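Side-chain contacts in endoglucanase (Cryptopygus antarcticus, PDB 5H4U), which hydrolyses internal beta-1,4-glucosidic linkages in lichenan, barley beta-glucan and carboxymethylcellulose, the last mainly to cellobiose, cellotriose and cellotetraose: residues A[45-50]-A[75-80]; A[87-92]-A[215-220]; A[107-112]-A[137-142]; A[122-127]-A[207-212]. All coordinates share one frame; numbering follows the deposited sequence.

Contact 1. Residues A[45-50]-A[75-80]; sequences KPVRTC and NDQQPF
Gln-77 and Asp-76 approach Arg-48 from the same loop but address different ends of it, one the backbone carbonyl and the other the guanidinium. Gln-77, extended beyond CG, reaches the carbonyl with its amide: NE2 donates to Arg-48 O at 3.3 Å, the N-H...O angle being 149°. The donor is somewhat tilted from the carbonyl plane. Water 1 bridges the same two groups, donating to Arg-48 O at 2.6 Å and to Gln-77 OE1, so that both polar atoms of the amide are engaged. The amide also rests against Val-47, whose CG1 is turned anti to its own backbone N (chi1 180°) and lies 3.5 Å from Gln-77 NE2.

Both segments belong to the disulfide-braced loop region that follows strand 19-27 of the family 45 double-psi beta-barrel, and Cys-50 pairs with Cys-74 immediately beside the contact. SG of Cys-50 lies over one face of the Arg-48 guanidinium, offset toward its rim.

Asp-76 comes to this group almost perpendicular, the carboxylate and guanidinium planes being 88° apart. Their salt bridge runs through one pair of atoms, Arg-48 NH1 and Asp-76 OD2, 3.3 Å apart. Water 2 accepts from Arg-48 NH1 at 2.8 Å and, more weakly, from Gln-77 NE2, while Arg-48 NE is hydrogen-bonded to Thr-57 OG1.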
loop_
_atom_site.group_PDB
_atom_site.type_symbol
_atom_site.label_atom_id
_atom_site.label_comp_id
_atom_site.label_asym_id
_atom_site.label_seq_id
_atom_site.Cartn_x
_atom_site.Cartn_y
_atom_site.Cartn_z
ATOM N N LYS A 45 15.083 -0.009 -10.015
ATOM C CA LYS A 45 14.017 0.553 -10.827
ATOM C C LYS A 45 13.037 1.213 -9.875
ATOM O O LYS A 45 12.911 0.766 -8.732
ATOM C CB LYS A 45 13.314 -0.556 -11.621
ATOM C CG LYS A 45 14.035 -0.979 -12.853
ATOM C CD LYS A 45 13.542 -2.324 -13.322
ATOM C CE LYS A 45 12.178 -2.242 -13.968
ATOM N NZ LYS A 45 11.652 -3.621 -14.173
ATOM N N PRO A 46 12.309 2.240 -10.304
ATOM C CA PRO A 46 11.246 2.774 -9.450
ATOM C C PRO A 46 10.172 1.717 -9.291
ATOM O O PRO A 46 10.160 0.710 -9.999
ATOM C CB PRO A 46 10.731 3.991 -10.225
ATOM C CG PRO A 46 11.797 4.299 -11.239
ATOM C CD PRO A 46 12.369 2.956 -11.589
ATOM N N VAL A 47 9.250 1.945 -8.360
ATOM C CA VAL A 47 8.151 1.002 -8.228
ATOM C C VAL A 47 7.324 1.004 -9.504
ATOM O O VAL A 47 6.985 2.059 -10.054
ATOM C CB VAL A 47 7.273 1.332 -7.009
ATOM C CG1 VAL A 47 6.115 0.323 -6.904
ATOM C CG2 VAL A 47 8.088 1.340 -5.759
ATOM N N ARG A 48 6.954 -0.189 -9.941
ATOM C CA ARG A 48 6.212 -0.387 -11.179
ATOM C C ARG A 48 4.816 0.239 -11.101
ATOM O O ARG A 48 4.097 0.072 -10.113
ATOM C CB ARG A 48 6.101 -1.892 -11.436
ATOM C CG ARG A 48 5.433 -2.313 -12.699
ATOM C CD ARG A 48 5.118 -3.776 -12.597
ATOM N NE ARG A 48 4.243 -4.171 -13.689
ATOM C CZ ARG A 48 3.042 -4.737 -13.565
ATOM N NH1 ARG A 48 2.525 -5.016 -12.369
ATOM N NH2 ARG A 48 2.359 -5.021 -14.666
ATOM N N THR A 49 4.434 0.990 -12.126
ATOM C CA THR A 49 3.057 1.437 -12.245
ATOM C C THR A 49 2.425 0.877 -13.513
ATOM O O THR A 49 3.089 0.333 -14.394
ATOM C CB THR A 49 2.917 2.974 -12.188
ATOM O OG1 THR A 49 4.012 3.605 -12.851
ATOM C CG2 THR A 49 2.865 3.429 -10.743
ATOM N N CYS A 50 1.113 0.952 -13.566
ATOM C CA CYS A 50 0.393 0.252 -14.601
ATOM C C CYS A 50 -0.564 1.186 -15.314
ATOM O O CYS A 50 -0.855 2.310 -14.874
ATOM C CB CYS A 50 -0.368 -0.949 -14.014
ATOM S SG CYS A 50 0.692 -2.341 -13.568
ATOM N N ASN A 75 -2.530 -4.020 -10.015
ATOM C CA ASN A 75 -3.330 -5.027 -9.320
ATOM C C ASN A 75 -2.413 -5.897 -8.482
ATOM O O ASN A 75 -2.793 -6.386 -7.411
ATOM C CB ASN A 75 -4.093 -5.883 -10.331
ATOM C CG ASN A 75 -5.187 -5.117 -11.060
ATOM O OD1 ASN A 75 -5.825 -4.251 -10.488
ATOM N ND2 ASN A 75 -5.408 -5.443 -12.334
ATOM N N ASP A 76 -1.168 -5.989 -8.926
ATOM C CA ASP A 76 -0.091 -6.754 -8.340
ATOM C C ASP A 76 0.286 -6.274 -6.950
ATOM O O ASP A 76 0.919 -7.014 -6.185
ATOM C CB ASP A 76 1.116 -6.487 -9.242
ATOM C CG ASP A 76 1.890 -7.686 -9.542
ATOM O OD1 ASP A 76 1.590 -8.700 -8.906
ATOM O OD2 ASP A 76 2.791 -7.610 -10.411
ATOM N N GLN A 77 -0.097 -5.057 -6.597
ATOM C CA GLN A 77 0.341 -4.471 -5.349
ATOM C C GLN A 77 -0.725 -4.522 -4.263
ATOM O O GLN A 77 -0.783 -3.645 -3.399
ATOM C CB GLN A 77 0.869 -3.067 -5.647
ATOM C CG GLN A 77 2.336 -3.192 -6.118
ATOM C CD GLN A 77 2.883 -1.969 -6.824
ATOM O OE1 GLN A 77 2.518 -0.838 -6.518
ATOM N NE2 GLN A 77 3.776 -2.196 -7.786
ATOM N N GLN A 78 -1.544 -5.550 -4.277
ATOM C CA GLN A 78 -2.534 -5.889 -3.274
ATOM C C GLN A 78 -1.916 -6.709 -2.148
ATOM O O GLN A 78 -0.926 -7.416 -2.357
ATOM C CB GLN A 78 -3.649 -6.703 -3.881
ATOM C CG GLN A 78 -4.626 -5.940 -4.665
ATOM C CD GLN A 78 -5.698 -6.867 -5.131
ATOM O OE1 GLN A 78 -5.483 -7.708 -5.987
ATOM N NE2 GLN A 78 -6.845 -6.766 -4.515
ATOM N N PRO A 79 -2.531 -6.655 -0.969
ATOM C CA PRO A 79 -2.035 -7.449 0.153
ATOM C C PRO A 79 -2.343 -8.918 -0.050
ATOM O O PRO A 79 -3.337 -9.294 -0.681
ATOM C CB PRO A 79 -2.800 -6.892 1.359
ATOM C CG PRO A 79 -4.052 -6.316 0.791
ATOM C CD PRO A 79 -3.698 -5.829 -0.599
ATOM N N PHE A 80 -1.477 -9.753 0.515
ATOM C CA PHE A 80 -1.621 -11.189 0.392
ATOM C C PHE A 80 -0.973 -11.852 1.594
ATOM O O PHE A 80 -0.593 -11.195 2.566
ATOM C CB PHE A 80 -1.029 -11.674 -0.930
ATOM C CG PHE A 80 0.427 -11.371 -1.097
ATOM C CD1 PHE A 80 0.842 -10.134 -1.561
ATOM C CD2 PHE A 80 1.377 -12.347 -0.877
ATOM C CE1 PHE A 80 2.179 -9.852 -1.750
ATOM C CE2 PHE A 80 2.718 -12.080 -1.075
ATOM C CZ PHE A 80 3.118 -10.831 -1.513
HETATM O O HOH W 1 2.282 0.768 -8.427
HETATM O O HOH W 2 3.489 -4.437 -9.819
#

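Contact 2. Residues A[87-92]-A[215-220]; sequences YGFAAA and QKSQCV
Phe-89 meets the last turn of helix 211-217 with the outer atoms of its ring, and two beta-carbons receive it. CE1 of Phe-89 lies 3.7 Å from CB of Ser-217, and the adjacent CZ of Phe-89 is 3.9 Å from CB of Lys-216. Both carbons approach the ring obliquely, and no polar group bridges the two segments, so the first shell is wholly van der Waals. The ring is carried to this position with CG anti to the carbonyl carbon of Phe-89 (chi1 -56°).

One step outward, the two helix residues turn their polar ends to other partners. The Lys-216 chain crosses Phe-89 at about a right angle and then leads away from it; a bend at its last torsion (chi4 75°) accompanies a bond from NZ back to Ile-212 O, within the same helix. Ser-217 OG accepts from the backbone N of Cys-219 at 3.3 Å, with a nearly straight N-H...O angle of 168°. This is an ST turn, formed where the helix ends and Gln-218 adopts positive phi. The arrangement joins the C-terminal helix of the double-psi beta-barrel domain to strand 85-94 in its sheet.

Further out, the hydroxyl of Ser-217 is also hydrogen-bonded to Gln-124 OE1, from neighbouring strand 120-128; Gln-124 and Thr-126 of that strand also pack on Phe-89. Beyond the turn, the disulfide of Cys-219 with Cys-104 ties the chain covalently to the loop ahead of strand 106-111.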
loop_
_atom_site.group_PDB
_atom_site.type_symbol
_atom_site.label_atom_id
_atom_site.label_comp_id
_atom_site.label_asym_id
_atom_site.label_seq_id
_atom_site.Cartn_x
_atom_site.Cartn_y
_atom_site.Cartn_z
ATOM N N TYR A 87 1.700 -9.972 3.742
ATOM C CA TYR A 87 2.593 -9.280 2.827
ATOM C C TYR A 87 1.814 -8.183 2.129
ATOM O O TYR A 87 0.623 -8.330 1.867
ATOM C CB TYR A 87 3.222 -10.229 1.801
ATOM C CG TYR A 87 4.290 -11.072 2.420
ATOM C CD1 TYR A 87 5.591 -10.624 2.490
ATOM C CD2 TYR A 87 3.990 -12.316 2.975
ATOM C CE1 TYR A 87 6.570 -11.388 3.078
ATOM C CE2 TYR A 87 4.966 -13.091 3.572
ATOM C CZ TYR A 87 6.254 -12.619 3.617
ATOM O OH TYR A 87 7.236 -13.376 4.212
ATOM N N GLY A 88 2.468 -7.065 1.867
ATOM C CA GLY A 88 1.768 -6.022 1.153
ATOM C C GLY A 88 2.646 -4.825 0.900
ATOM O O GLY A 88 3.870 -4.866 1.045
ATOM N N PHE A 89 1.983 -3.758 0.506
ATOM C CA PHE A 89 2.628 -2.498 0.215
ATOM C C PHE A 89 1.969 -1.414 1.061
ATOM O O PHE A 89 0.831 -1.556 1.516
ATOM C CB PHE A 89 2.566 -2.242 -1.298
ATOM C CG PHE A 89 3.167 -3.370 -2.101
ATOM C CD1 PHE A 89 4.504 -3.339 -2.474
ATOM C CD2 PHE A 89 2.419 -4.498 -2.417
ATOM C CE1 PHE A 89 5.074 -4.389 -3.172
ATOM C CE2 PHE A 89 2.984 -5.556 -3.116
ATOM C CZ PHE A 89 4.307 -5.504 -3.498
ATOM N N ALA A 90 2.713 -0.347 1.316
ATOM C CA ALA A 90 2.212 0.655 2.237
ATOM C C ALA A 90 2.803 2.021 1.926
ATOM O O ALA A 90 3.854 2.154 1.290
ATOM C CB ALA A 90 2.515 0.277 3.684
ATOM N N ALA A 91 2.080 3.036 2.367
ATOM C CA ALA A 91 2.621 4.365 2.532
ATOM C C ALA A 91 3.203 4.471 3.931
ATOM O O ALA A 91 2.756 3.800 4.861
ATOM C CB ALA A 91 1.546 5.426 2.334
ATOM N N ALA A 92 4.254 5.257 4.071
ATOM C CA ALA A 92 4.826 5.406 5.394
ATOM C C ALA A 92 5.267 6.839 5.602
ATOM O O ALA A 92 5.561 7.580 4.660
ATOM C CB ALA A 92 5.994 4.449 5.641
ATOM N N GLN A 215 9.722 -8.879 -6.386
ATOM C CA GLN A 215 9.424 -9.383 -7.718
ATOM C C GLN A 215 8.110 -8.814 -8.238
ATOM O O GLN A 215 7.894 -8.783 -9.453
ATOM C CB GLN A 215 9.441 -10.917 -7.696
ATOM C CG GLN A 215 8.549 -11.631 -8.682
ATOM C CD GLN A 215 7.441 -12.408 -7.968
ATOM O OE1 GLN A 215 7.722 -13.262 -7.107
ATOM N NE2 GLN A 215 6.173 -12.110 -8.311
ATOM N N LYS A 216 7.253 -8.318 -7.344
ATOM C CA LYS A 216 6.040 -7.621 -7.745
ATOM C C LYS A 216 6.312 -6.148 -8.029
ATOM O O LYS A 216 5.945 -5.637 -9.094
ATOM C CB LYS A 216 4.989 -7.765 -6.652
ATOM C CG LYS A 216 4.246 -9.071 -6.675
ATOM C CD LYS A 216 3.687 -9.406 -5.318
ATOM C CE LYS A 216 3.163 -10.807 -5.325
ATOM N NZ LYS A 216 4.310 -11.750 -5.294
ATOM N N SER A 217 6.992 -5.456 -7.107
ATOM C CA SER A 217 7.140 -4.006 -7.239
ATOM C C SER A 217 8.234 -3.620 -8.217
ATOM O O SER A 217 8.146 -2.561 -8.852
ATOM C CB SER A 217 7.454 -3.386 -5.884
ATOM O OG SER A 217 8.759 -3.752 -5.468
ATOM N N GLN A 218 9.257 -4.464 -8.341
ATOM C CA GLN A 218 10.430 -4.297 -9.194
ATOM C C GLN A 218 11.380 -3.228 -8.671
ATOM O O GLN A 218 12.324 -2.847 -9.378
ATOM C CB GLN A 218 10.052 -4.001 -10.649
ATOM N N CYS A 219 11.193 -2.775 -7.428
ATOM C CA CYS A 219 11.965 -1.687 -6.828
ATOM C C CYS A 219 12.808 -2.241 -5.687
ATOM O O CYS A 219 12.276 -2.586 -4.625
ATOM C CB CYS A 219 11.040 -0.588 -6.335
ATOM S SG CYS A 219 11.933 0.858 -5.756
ATOM N N VAL A 220 14.112 -2.350 -5.922
ATOM C CA VAL A 220 15.063 -2.925 -4.976
ATOM C C VAL A 220 16.083 -1.870 -4.578
ATOM O O VAL A 220 16.793 -1.343 -5.437
ATOM C CB VAL A 220 15.766 -4.146 -5.582
ATOM C CG1 VAL A 220 16.880 -4.618 -4.672
ATOM C CG2 VAL A 220 14.764 -5.244 -5.824
#

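Contact 3. Residues A[107-112]-A[137-142]; sequences YEMTFT and FDLMIP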
loop_
_atom_site.group_PDB
_atom_site.type_symbol
_atom_site.label_atom_id
_atom_site.label_comp_id
_atom_site.label_asym_id
_atom_site.label_seq_id
_atom_site.Cartn_x
_atom_site.Cartn_y
_atom_site.Cartn_z
ATOM N N TYR A 107 9.590 -3.263 5.811
ATOM C CA TYR A 107 9.480 -3.326 7.247
ATOM C C TYR A 107 8.632 -4.543 7.565
ATOM O O TYR A 107 7.671 -4.834 6.846
ATOM C CB TYR A 107 8.884 -2.012 7.790
ATOM C CG TYR A 107 9.681 -0.790 7.349
ATOM C CD1 TYR A 107 9.536 -0.265 6.079
ATOM C CD2 TYR A 107 10.600 -0.179 8.203
ATOM C CE1 TYR A 107 10.266 0.811 5.676
ATOM C CE2 TYR A 107 11.332 0.908 7.803
ATOM C CZ TYR A 107 11.157 1.402 6.537
ATOM O OH TYR A 107 11.859 2.507 6.109
ATOM N N GLU A 108 9.051 -5.316 8.563
ATOM C CA GLU A 108 8.195 -6.347 9.124
ATOM C C GLU A 108 7.687 -5.880 10.481
ATOM O O GLU A 108 8.458 -5.391 11.315
ATOM C CB GLU A 108 8.882 -7.700 9.232
ATOM C CG GLU A 108 9.231 -8.085 10.620
ATOM C CD GLU A 108 9.720 -9.511 10.733
ATOM O OE1 GLU A 108 9.386 -10.103 11.781
ATOM O OE2 GLU A 108 10.371 -10.050 9.794
ATOM N N MET A 109 6.379 -5.966 10.665
ATOM C CA MET A 109 5.707 -5.441 11.836
ATOM C C MET A 109 4.937 -6.549 12.534
ATOM O O MET A 109 4.374 -7.447 11.886
ATOM C CB MET A 109 4.779 -4.238 11.456
ATOM C CG MET A 109 3.868 -4.364 10.187
ATOM S SD MET A 109 3.169 -2.745 9.611
ATOM C CE MET A 109 1.508 -3.125 9.200
ATOM N N THR A 110 4.959 -6.497 13.861
ATOM C CA THR A 110 4.127 -7.332 14.705
ATOM C C THR A 110 2.991 -6.458 15.208
ATOM O O THR A 110 3.226 -5.429 15.854
ATOM C CB THR A 110 4.896 -7.917 15.886
ATOM O OG1 THR A 110 6.031 -8.632 15.399
ATOM C CG2 THR A 110 4.002 -8.893 16.649
ATOM N N PHE A 111 1.768 -6.844 14.874
ATOM C CA PHE A 111 0.630 -6.087 15.346
ATOM C C PHE A 111 0.498 -6.224 16.849
ATOM O O PHE A 111 0.750 -7.289 17.424
ATOM C CB PHE A 111 -0.627 -6.517 14.613
ATOM C CG PHE A 111 -0.577 -6.152 13.181
ATOM C CD1 PHE A 111 -0.644 -4.826 12.814
ATOM C CD2 PHE A 111 -0.388 -7.112 12.217
ATOM C CE1 PHE A 111 -0.574 -4.472 11.516
ATOM C CE2 PHE A 111 -0.317 -6.771 10.924
ATOM C CZ PHE A 111 -0.415 -5.444 10.559
ATOM N N THR A 112 0.127 -5.119 17.481
ATOM C CA THR A 112 0.203 -4.990 18.923
ATOM C C THR A 112 -1.154 -4.887 19.624
ATOM O O THR A 112 -1.216 -5.076 20.834
ATOM C CB THR A 112 1.102 -3.767 19.234
ATOM O OG1 THR A 112 2.457 -4.152 19.158
ATOM C CG2 THR A 112 0.866 -3.169 20.567
ATOM N N PHE A 137 2.008 4.002 9.151
ATOM C CA PHE A 137 2.001 3.147 7.966
ATOM C C PHE A 137 0.563 3.041 7.489
ATOM O O PHE A 137 -0.315 2.623 8.248
ATOM C CB PHE A 137 2.569 1.756 8.262
ATOM C CG PHE A 137 4.069 1.677 8.218
ATOM C CD1 PHE A 137 4.836 2.182 9.256
ATOM C CD2 PHE A 137 4.714 1.036 7.170
ATOM C CE1 PHE A 137 6.212 2.088 9.227
ATOM C CE2 PHE A 137 6.092 0.945 7.131
ATOM C CZ PHE A 137 6.846 1.471 8.149
ATOM N N ASP A 138 0.326 3.403 6.236
ATOM C CA ASP A 138 -1.002 3.330 5.627
ATOM C C ASP A 138 -0.976 2.106 4.733
ATOM O O ASP A 138 -0.375 2.131 3.664
ATOM C CB ASP A 138 -1.349 4.600 4.849
ATOM C CG ASP A 138 -0.951 5.884 5.592
ATOM O OD1 ASP A 138 -1.160 5.965 6.831
ATOM O OD2 ASP A 138 -0.444 6.834 4.937
ATOM N N LEU A 139 -1.565 1.015 5.204
ATOM C CA LEU A 139 -1.564 -0.224 4.437
ATOM C C LEU A 139 -2.443 -0.091 3.200
ATOM O O LEU A 139 -3.578 0.380 3.272
ATOM C CB LEU A 139 -2.029 -1.405 5.306
ATOM C CG LEU A 139 -1.171 -1.915 6.479
ATOM C CD1 LEU A 139 -0.667 -0.818 7.377
ATOM C CD2 LEU A 139 -1.924 -2.925 7.314
ATOM N N MET A 140 -1.938 -0.573 2.079
ATOM C CA MET A 140 -2.670 -0.483 0.822
ATOM C C MET A 140 -3.628 -1.670 0.727
ATOM O O MET A 140 -3.225 -2.797 0.448
ATOM C CB MET A 140 -1.687 -0.424 -0.341
ATOM C CG MET A 140 -1.190 0.983 -0.586
ATOM S SD MET A 140 0.166 1.178 -1.776
ATOM C CE MET A 140 -0.769 1.285 -3.294
ATOM N N ILE A 141 -4.914 -1.418 0.966
ATOM C CA ILE A 141 -5.936 -2.458 0.963
ATOM C C ILE A 141 -7.110 -2.035 0.087
ATOM O O ILE A 141 -7.774 -1.042 0.387
ATOM C CB ILE A 141 -6.413 -2.768 2.388
ATOM C CG1 ILE A 141 -5.188 -2.977 3.285
ATOM C CG2 ILE A 141 -7.248 -4.013 2.380
ATOM C CD1 ILE A 141 -5.463 -2.925 4.747
ATOM N N PRO A 142 -7.415 -2.752 -0.994
ATOM C CA PRO A 142 -8.554 -2.377 -1.840
ATOM C C PRO A 142 -9.850 -2.377 -1.050
ATOM O O PRO A 142 -10.203 -3.358 -0.395
ATOM C CB PRO A 142 -8.555 -3.462 -2.920
ATOM C CG PRO A 142 -7.191 -3.983 -2.926
ATOM C CD PRO A 142 -6.704 -3.914 -1.530
#
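Phe-137 pushes the edge of its ring against a face of Tyr-107, making a T-shaped pair with planes at 70° and centroids 5.3 Å apart. The approach is off-centre: CZ of Phe-137 stands 3.7 Å from CG of Tyr-107, toward the root of the tyrosine ring, and the neighbouring CE2 of Phe-137 is 3.8 Å from Tyr-107 CD1. Phe-137 thus projects as a wedge onto a flat wall.

Its own ring meets a second protrusion, the thioether of Met-109. SD of Met-109 lies 5.1 Å from the centroid of the Phe-137 ring and 26° off the ring normal, an oblique Met-aromatic contact. The Met-109 side chain bends at its third torsion, about the CG-SD bond, and the terminal methyl runs tip to tip into the fork of Leu-139. CE of Met-109 is 3.7 Å from CD1 and 3.9 Å from CD2 of Leu-139, so the single methyl sits against both branches of the leucine. A looser touch follows, Phe-111 CZ to Leu-139 CD2 at 4.4 Å. Alternate residues of each strand, Tyr-107, Met-109 and Phe-111 against Phe-137 and Leu-139, supply these interlocking shapes, all of them buried.

The two strands do not pair directly; their axes cross at 98°, as walls of a closed double-psi beta-barrel whose interior these side chains fill. Phe-137 also packs on Ala-92 and Ile-94 of strand 85-94 and meets the ring of Phe-204 from strand 201-207, while Asp-138, the inferred proton donor, touches Ala-91 and Tyr-27 of the flanking strands 85-94 and 19-27.

Contact 4. Residues A[122-127]-A[207-212]; sequences IVQVTN and VRCPTI
Ile-122 provides the apolar part of this contact through one methyl, CG2, which serves two partners. It lies 4.3 Å from CG2 of Val-207 and the same distance from CG of Pro-210, so the branch bridges residues before and after Cys-209 in the sequence. Both are ordinary van der Waals contacts.

Next comes packing of the Cys-209 sulfur along the side chain of Gln-124: SG of Cys-209 is 4.0 Å from CG of Gln-124 and equally far from its NE2. Gln-124 has CG anti to the backbone N (chi1 -173°) and stays extended, which carries the amide past the sulfur to partners beyond: NE2 is hydrogen-bonded to Cys-219 O, and its OE1 is bonded to Ser-217 OG. No hydrogen bond joins the two segments themselves.

Covalent linkage comes third, since Cys-209 forms a disulfide with Cys-106 at the start of strand 106-111, the strand beside 120-128. Pro-210 then occupies the N-cap position of helix 211-217. What results is a disulfide-anchored passage from strand to C-terminal helix, laid across the outside of the double-psi beta-barrel of a family 45 glycoside hydrolase.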
loop_
_atom_site.group_PDB
_atom_site.type_symbol
_atom_site.label_atom_id
_atom_site.label_comp_id
_atom_site.label_asym_id
_atom_site.label_seq_id
_atom_site.Cartn_x
_atom_site.Cartn_y
_atom_site.Cartn_z
ATOM N N ILE A 122 4.612 -8.098 6.542
ATOM C CA ILE A 122 5.796 -7.516 5.935
ATOM C C ILE A 122 5.325 -6.677 4.760
ATOM O O ILE A 122 4.610 -7.171 3.871
ATOM C CB ILE A 122 6.789 -8.601 5.504
ATOM C CG1 ILE A 122 7.080 -9.516 6.689
ATOM C CG2 ILE A 122 8.073 -7.981 5.021
ATOM C CD1 ILE A 122 8.011 -10.643 6.379
ATOM N N VAL A 123 5.664 -5.390 4.790
ATOM C CA VAL A 123 5.240 -4.471 3.743
ATOM C C VAL A 123 6.471 -3.872 3.087
ATOM O O VAL A 123 7.528 -3.706 3.711
ATOM C CB VAL A 123 4.290 -3.361 4.265
ATOM C CG1 VAL A 123 3.039 -3.981 4.837
ATOM C CG2 VAL A 123 4.970 -2.510 5.305
ATOM N N GLN A 124 6.328 -3.565 1.804
ATOM C CA GLN A 124 7.244 -2.684 1.113
ATOM C C GLN A 124 6.600 -1.312 0.973
ATOM O O GLN A 124 5.434 -1.196 0.569
ATOM C CB GLN A 124 7.629 -3.219 -0.257
ATOM C CG GLN A 124 8.728 -2.362 -0.887
ATOM C CD GLN A 124 9.096 -2.794 -2.274
ATOM O OE1 GLN A 124 8.318 -3.454 -2.954
ATOM N NE2 GLN A 124 10.281 -2.397 -2.720
ATOM N N VAL A 125 7.367 -0.283 1.316
ATOM C CA VAL A 125 6.887 1.085 1.263
ATOM C C VAL A 125 7.010 1.559 -0.181
ATOM O O VAL A 125 8.090 1.484 -0.784
ATOM C CB VAL A 125 7.688 1.970 2.225
ATOM C CG1 VAL A 125 7.336 3.446 2.043
ATOM C CG2 VAL A 125 7.500 1.503 3.659
ATOM N N THR A 126 5.889 1.993 -0.763
ATOM C CA THR A 126 5.889 2.523 -2.119
ATOM C C THR A 126 5.416 3.977 -2.189
ATOM O O THR A 126 5.401 4.570 -3.280
ATOM C CB THR A 126 5.033 1.640 -3.037
ATOM O OG1 THR A 126 3.657 1.717 -2.654
ATOM C CG2 THR A 126 5.490 0.208 -2.892
ATOM N N ASN A 127 5.051 4.578 -1.059
ATOM C CA ASN A 127 4.431 5.888 -1.099
ATOM C C ASN A 127 4.691 6.599 0.209
ATOM O O ASN A 127 4.879 5.969 1.249
ATOM C CB ASN A 127 2.918 5.782 -1.324
ATOM C CG ASN A 127 2.290 7.116 -1.568
ATOM O OD1 ASN A 127 2.621 7.802 -2.538
ATOM N ND2 ASN A 127 1.419 7.530 -0.666
ATOM N N VAL A 207 13.699 -4.605 7.407
ATOM C CA VAL A 207 14.268 -5.864 6.943
ATOM C C VAL A 207 14.659 -5.672 5.485
ATOM O O VAL A 207 14.163 -4.778 4.803
ATOM C CB VAL A 207 13.309 -7.080 7.113
ATOM C CG1 VAL A 207 12.846 -7.213 8.560
ATOM C CG2 VAL A 207 12.121 -6.947 6.180
ATOM N N ARG A 208 15.572 -6.506 5.014
ATOM C CA ARG A 208 15.888 -6.526 3.597
ATOM C C ARG A 208 14.695 -7.088 2.822
ATOM O O ARG A 208 14.081 -8.079 3.237
ATOM C CB ARG A 208 17.144 -7.355 3.338
ATOM C CG ARG A 208 17.672 -7.210 1.941
ATOM C CD ARG A 208 19.111 -7.649 1.827
ATOM N NE ARG A 208 19.724 -7.053 0.643
ATOM C CZ ARG A 208 20.496 -5.963 0.633
ATOM N NH1 ARG A 208 20.825 -5.321 1.753
ATOM N NH2 ARG A 208 20.960 -5.520 -0.517
ATOM N N CYS A 209 14.328 -6.416 1.737
ATOM C CA CYS A 209 13.050 -6.690 1.101
ATOM C C CYS A 209 13.016 -8.116 0.550
ATOM O O CYS A 209 13.914 -8.511 -0.201
ATOM C CB CYS A 209 12.796 -5.670 -0.009
ATOM S SG CYS A 209 12.046 -4.060 0.520
ATOM N N PRO A 210 12.008 -8.913 0.889
ATOM C CA PRO A 210 11.927 -10.267 0.326
ATOM C C PRO A 210 11.595 -10.225 -1.158
ATOM O O PRO A 210 10.953 -9.296 -1.646
ATOM C CB PRO A 210 10.798 -10.916 1.125
ATOM C CG PRO A 210 9.921 -9.752 1.544
ATOM C CD PRO A 210 10.831 -8.569 1.713
ATOM N N THR A 211 12.042 -11.255 -1.879
ATOM C CA THR A 211 11.745 -11.317 -3.304
ATOM C C THR A 211 10.266 -11.505 -3.579
ATOM O O THR A 211 9.818 -11.204 -4.685
ATOM C CB THR A 211 12.491 -12.454 -4.001
ATOM O OG1 THR A 211 12.060 -13.706 -3.453
ATOM C CG2 THR A 211 13.993 -12.307 -3.833
ATOM N N ILE A 212 9.490 -12.013 -2.620
ATOM C CA ILE A 212 8.077 -12.156 -2.928
ATOM C C ILE A 212 7.381 -10.805 -3.021
ATOM O O ILE A 212 6.319 -10.704 -3.640
ATOM C CB ILE A 212 7.366 -13.119 -1.955
ATOM C CG1 ILE A 212 6.063 -13.582 -2.613
ATOM C CG2 ILE A 212 7.206 -12.537 -0.558
ATOM C CD1 ILE A 212 5.355 -14.667 -1.924
#

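In the fold
Contact 2 lies between contacts 1 and 4, about 6 and 5 Å from their centres, which are themselves about 11 Å apart. The centre of contact 3 is about 11 Å from that of contact 4, 12 Å from contact 2 and 16 Å from contact 1, on the opposite side of the chain's centre from the last. Contact 1 closes before contact 2 opens; contacts 3 and 4 are both nested inside the loop of contact 2, and their segments alternate along the chain. Strands 85-94, 106-111, 120-128 and 135-140 belong to one mixed sheet, and helix 211-217 serves contacts 2 and 4. Distant parts of the sequence thus build one compact barrel carrying the inferred catalytic aspartates.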